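Local structure of prolyl-tRNA synthetase (Naegleria fowleri, 6NAB) at the interface of chains A and B. The protein catalyses the ATP-dependent attachment of proline to its cognate tRNA, passing through an enzyme-bound prolyl-adenylate, as a class II aminoacyl-tRNA synthetase. Numbering follows the deposited sequence. Chains: chain A/B, Prolyl-tRNA synthetase.

Contact 1: the interface of chains A and B. Residues chain A 102-105; chain B 99-101.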
loop_
_atom_site.group_PDB
_atom_site.type_symbol
_atom_site.label_atom_id
_atom_site.label_comp_id
_atom_site.label_asym_id
_atom_site.label_seq_id
_atom_site.Cartn_x
_atom_site.Cartn_y
_atom_site.Cartn_z
ATOM N N VAL A 102 -18.231 -12.606 -3.692
ATOM C CA VAL A 102 -17.509 -13.839 -3.987
ATOM C C VAL A 102 -18.370 -15.019 -3.565
ATOM O O VAL A 102 -18.817 -15.099 -2.411
ATOM C CB VAL A 102 -16.150 -13.877 -3.266
ATOM C CG1 VAL A 102 -15.472 -15.236 -3.493
ATOM C CG2 VAL A 102 -15.263 -12.729 -3.723
ATOM N N THR A 103 -18.603 -15.943 -4.486
ATOM C CA THR A 103 -19.487 -17.053 -4.186
ATOM C C THR A 103 -18.846 -18.422 -4.339
ATOM O O THR A 103 -19.448 -19.417 -3.915
ATOM C CB THR A 103 -20.719 -16.991 -5.098
ATOM O OG1 THR A 103 -20.289 -17.198 -6.451
ATOM C CG2 THR A 103 -21.388 -15.628 -4.986
ATOM N N LYS A 104 -17.661 -18.517 -4.939
ATOM C CA LYS A 104 -17.040 -19.821 -5.132
ATOM C C LYS A 104 -15.529 -19.661 -5.157
ATOM O O LYS A 104 -15.005 -18.566 -5.384
ATOM C CB LYS A 104 -17.551 -20.517 -6.400
ATOM C CG LYS A 104 -17.210 -19.808 -7.684
ATOM C CD LYS A 104 -17.577 -20.662 -8.896
ATOM C CE LYS A 104 -17.093 -19.994 -10.184
ATOM N NZ LYS A 104 -17.350 -20.792 -11.414
ATOM N N SER A 105 -14.838 -20.758 -4.849
ATOM C CA SER A 105 -13.396 -20.856 -5.030
ATOM C C SER A 105 -13.099 -22.091 -5.860
ATOM O O SER A 105 -13.604 -23.179 -5.557
ATOM C CB SER A 105 -12.664 -20.934 -3.692
ATOM O OG SER A 105 -12.958 -22.143 -3.022
ATOM N N VAL B 99 -8.472 -20.077 -6.764
ATOM C CA VAL B 99 -8.936 -18.794 -7.299
ATOM C C VAL B 99 -10.356 -18.506 -6.809
ATOM O O VAL B 99 -11.255 -19.354 -6.926
ATOM C CB VAL B 99 -8.867 -18.786 -8.835
ATOM C CG1 VAL B 99 -9.650 -17.610 -9.390
ATOM C CG2 VAL B 99 -7.415 -18.731 -9.300
ATOM N N ALA B 100 -10.549 -17.317 -6.230
ATOM C CA ALA B 100 -11.858 -16.845 -5.783
ATOM C C ALA B 100 -12.557 -16.083 -6.909
ATOM O O ALA B 100 -11.947 -15.250 -7.580
ATOM C CB ALA B 100 -11.715 -15.939 -4.555
ATOM N N TRP B 101 -13.845 -16.358 -7.094
ATOM C CA TRP B 101 -14.607 -15.832 -8.217
ATOM C C TRP B 101 -15.726 -14.926 -7.732
ATOM O O TRP B 101 -16.541 -15.331 -6.898
ATOM C CB TRP B 101 -15.202 -16.960 -9.056
ATOM C CG TRP B 101 -14.188 -17.700 -9.840
ATOM C CD1 TRP B 101 -13.524 -18.836 -9.473
ATOM C CD2 TRP B 101 -13.701 -17.346 -11.133
ATOM N NE1 TRP B 101 -12.658 -19.215 -10.472
ATOM C CE2 TRP B 101 -12.752 -18.317 -11.504
ATOM C CE3 TRP B 101 -13.984 -16.303 -12.021
ATOM C CZ2 TRP B 101 -12.083 -18.278 -12.722
ATOM C CZ3 TRP B 101 -13.314 -16.263 -13.230
ATOM C CH2 TRP B 101 -12.375 -17.249 -13.571
#

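Contact 2: the interface of chains A and B. Residues chain A 37, 46, 48; chain B 127, 130-131.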
loop_
_atom_site.group_PDB
_atom_site.type_symbol
_atom_site.label_atom_id
_atom_site.label_comp_id
_atom_site.label_asym_id
_atom_site.label_seq_id
_atom_site.Cartn_x
_atom_site.Cartn_y
_atom_site.Cartn_z
ATOM N N ASP A 37 -3.435 2.903 -18.562
ATOM C CA ASP A 37 -3.882 2.039 -19.646
ATOM C C ASP A 37 -5.223 1.413 -19.305
ATOM O O ASP A 37 -5.538 1.173 -18.131
ATOM C CB ASP A 37 -2.874 0.916 -19.946
ATOM C CG ASP A 37 -1.947 1.270 -21.100
ATOM O OD1 ASP A 37 -2.242 2.252 -21.822
ATOM O OD2 ASP A 37 -0.931 0.576 -21.290
ATOM N N ILE A 46 -5.121 0.520 -15.286
ATOM C CA ILE A 46 -3.744 0.202 -14.928
ATOM C C ILE A 46 -3.003 1.503 -14.635
ATOM O O ILE A 46 -2.954 2.391 -15.494
ATOM C CB ILE A 46 -3.052 -0.573 -16.059
ATOM C CG1 ILE A 46 -3.719 -1.940 -16.243
ATOM C CG2 ILE A 46 -1.553 -0.686 -15.790
ATOM C CD1 ILE A 46 -3.445 -2.593 -17.594
ATOM N N ARG A 48 0.327 3.256 -14.416
ATOM C CA ARG A 48 1.726 3.141 -14.829
ATOM C C ARG A 48 2.635 3.964 -13.901
ATOM O O ARG A 48 2.154 4.717 -13.058
ATOM C CB ARG A 48 1.835 3.541 -16.298
ATOM C CG ARG A 48 0.955 2.675 -17.221
ATOM C CD ARG A 48 1.074 3.105 -18.683
ATOM N NE ARG A 48 2.410 2.810 -19.192
ATOM C CZ ARG A 48 2.785 2.968 -20.455
ATOM N NH1 ARG A 48 1.916 3.406 -21.354
ATOM N NH2 ARG A 48 4.028 2.685 -20.818
ATOM N N SER B 127 -0.182 -6.247 -21.069
ATOM C CA SER B 127 0.389 -4.900 -21.183
ATOM C C SER B 127 1.875 -4.946 -21.530
ATOM O O SER B 127 2.363 -4.126 -22.322
ATOM C CB SER B 127 0.187 -4.122 -19.877
ATOM O OG SER B 127 -1.177 -3.914 -19.608
ATOM N N LYS B 130 2.335 -5.116 -25.104
ATOM C CA LYS B 130 2.113 -3.846 -25.788
ATOM C C LYS B 130 3.276 -2.882 -25.570
ATOM O O LYS B 130 3.708 -2.217 -26.517
ATOM C CB LYS B 130 0.802 -3.213 -25.317
ATOM C CG LYS B 130 0.641 -1.759 -25.719
ATOM C CD LYS B 130 -0.502 -1.083 -24.964
ATOM C CE LYS B 130 -0.513 0.418 -25.225
ATOM N NZ LYS B 130 -1.498 1.111 -24.352
ATOM N N TRP B 131 3.797 -2.802 -24.336
ATOM C CA TRP B 131 4.843 -1.833 -24.004
ATOM C C TRP B 131 6.203 -2.210 -24.588
ATOM O O TRP B 131 7.064 -1.339 -24.730
ATOM C CB TRP B 131 4.970 -1.667 -22.474
ATOM C CG TRP B 131 3.717 -1.117 -21.807
ATOM C CD1 TRP B 131 2.760 -0.327 -22.393
ATOM C CD2 TRP B 131 3.276 -1.343 -20.457
ATOM N NE1 TRP B 131 1.764 -0.032 -21.484
ATOM C CE2 TRP B 131 2.056 -0.641 -20.292
ATOM C CE3 TRP B 131 3.800 -2.059 -19.368
ATOM C CZ2 TRP B 131 1.351 -0.635 -19.090
ATOM C CZ3 TRP B 131 3.102 -2.049 -18.164
ATOM C CH2 TRP B 131 1.885 -1.356 -18.040
HETATM O O HOH W 1 -1.621 -1.978 -21.407
HETATM O O HOH W 2 -1.147 3.547 -24.639
#

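Contact 1: the interface of chains A and B
B:Trp101 meets A:Lys104 twice, backbone against backbone and side chain against side chain. Its amide N donates to the carbonyl O of A:Lys104 at 3.0 Å, the donor lying 24° off the carbonyl plane. Its own carbonyl O takes the amide N of A:Thr103 at 3.2 Å, approached almost straight on at the oxygen. One residue of chain B is thus gripped by two successive residues of chain A, the pattern of a classic beta bulge, and the backbone of A:Thr103 has the helix-like turn expected at the first bulge position. The bulge turns the side chains of A:Thr103 and A:Lys104 to the same face of the ribbon, where the indole of B:Trp101 also lies. The lysine has CG between its backbone N and carbonyl carbon (chi1 64°), and from there an extended chain runs obliquely across the root of the tryptophan. CG touches B:Trp101 CB at 3.7 Å, and further out CE rests on one face of the indole at its CB-CG end, also 3.7 Å from the ring atom CG of B:Trp101. On the opposite face, CG1 of B:Val99 from the same chain packs 3.5 Å from the plane, towards the rim, so the ring sits between lysine methylene and valine methyl, which should help to hold its tilt. The other face of the ribbon carries the small side chains of A:Val102, B:Ala100 and A:Ser105. A:Val102 points CG1 anti to its own N (chi1 175°), beside the carbonyl O of B:Trp101 at 3.6 Å and facing the methyl CB of B:Ala100 at 4.0 Å. Further along, A:Ser105 bridges B:Ala100 as the next antiparallel pair, its CA packed beside the carbonyl O of B:Val99. In the fold, strand 100-105 follows the short 3-10 helix 96-98 and is succeeded by strand 108-110 within the class II core region. The same strand from each subunit pairs antiparallel across the two-fold axis, linking the subunits of the dimer through their backbones.

Contact 2: the interface of chains A and B
The indole of B:Trp131 is sandwiched: the guanidinium of A:Arg48 covers one face, the backbone O of B:Ser127 from its own helix lies over the other, and the carboxylate of A:Asp37 sits at the edge. Guanidinium and ring planes are 16° apart, with B:Trp131 NE1 over the guanidinium centre and A:Arg48 NH2 3.7 Å from the centroid of the B:Trp131 five-membered ring, a cation-pi stack. A bend at chi3 (68°) folds the arginine so that CG and CD continue the cover of the same face out to the rim at CZ2. At the edge, the indole NE1 of B:Trp131 donates to OD2 of A:Asp37 at 2.8 Å; the oxygen lies 17° out of the ring plane, and the bond is somewhat bent. Water 1 lies 2.6 Å from the same A:Asp37 OD2 and bridges it to the hydroxyl OG of B:Ser127. Poorly ordered B:Lys130 comes from the opposite direction, its NZ facing both carboxylate oxygens but nearer A:Asp37 OD1, at 2.9 Å, in a salt bridge whose hydrogen bond is weak; water 2 bridges NZ and OD1. The acid so lies among several donors, which would probably favour its charged form. A:Ile46 places CD1 beside B:Ser127 OG, 3.3 Å away. Together these groups fasten helix 121-131 of one subunit to strands 36-37 and 46-47 and A:Arg48, just before helix 49-67, of the other, and so help to hold the dimer together.

The centres of contact 1 and contact 2 lie about 27 Å apart on one two-fold symmetric interface, and they share no residue or secondary-structure element. In sequence they are close on the chain B side: strand 100-105 of contact 1 is followed by strands 108-110 and 113-116 and then helix 121-131 of contact 2. Contact 1 draws its hydrogen bonds from backbone pairing, with side-chain packing beside it, contact 2 from side chains and water. With their twins, they spread the attachment over well-separated points, which probably limits rocking of one catalytic core against the other, as suits a class II dimer.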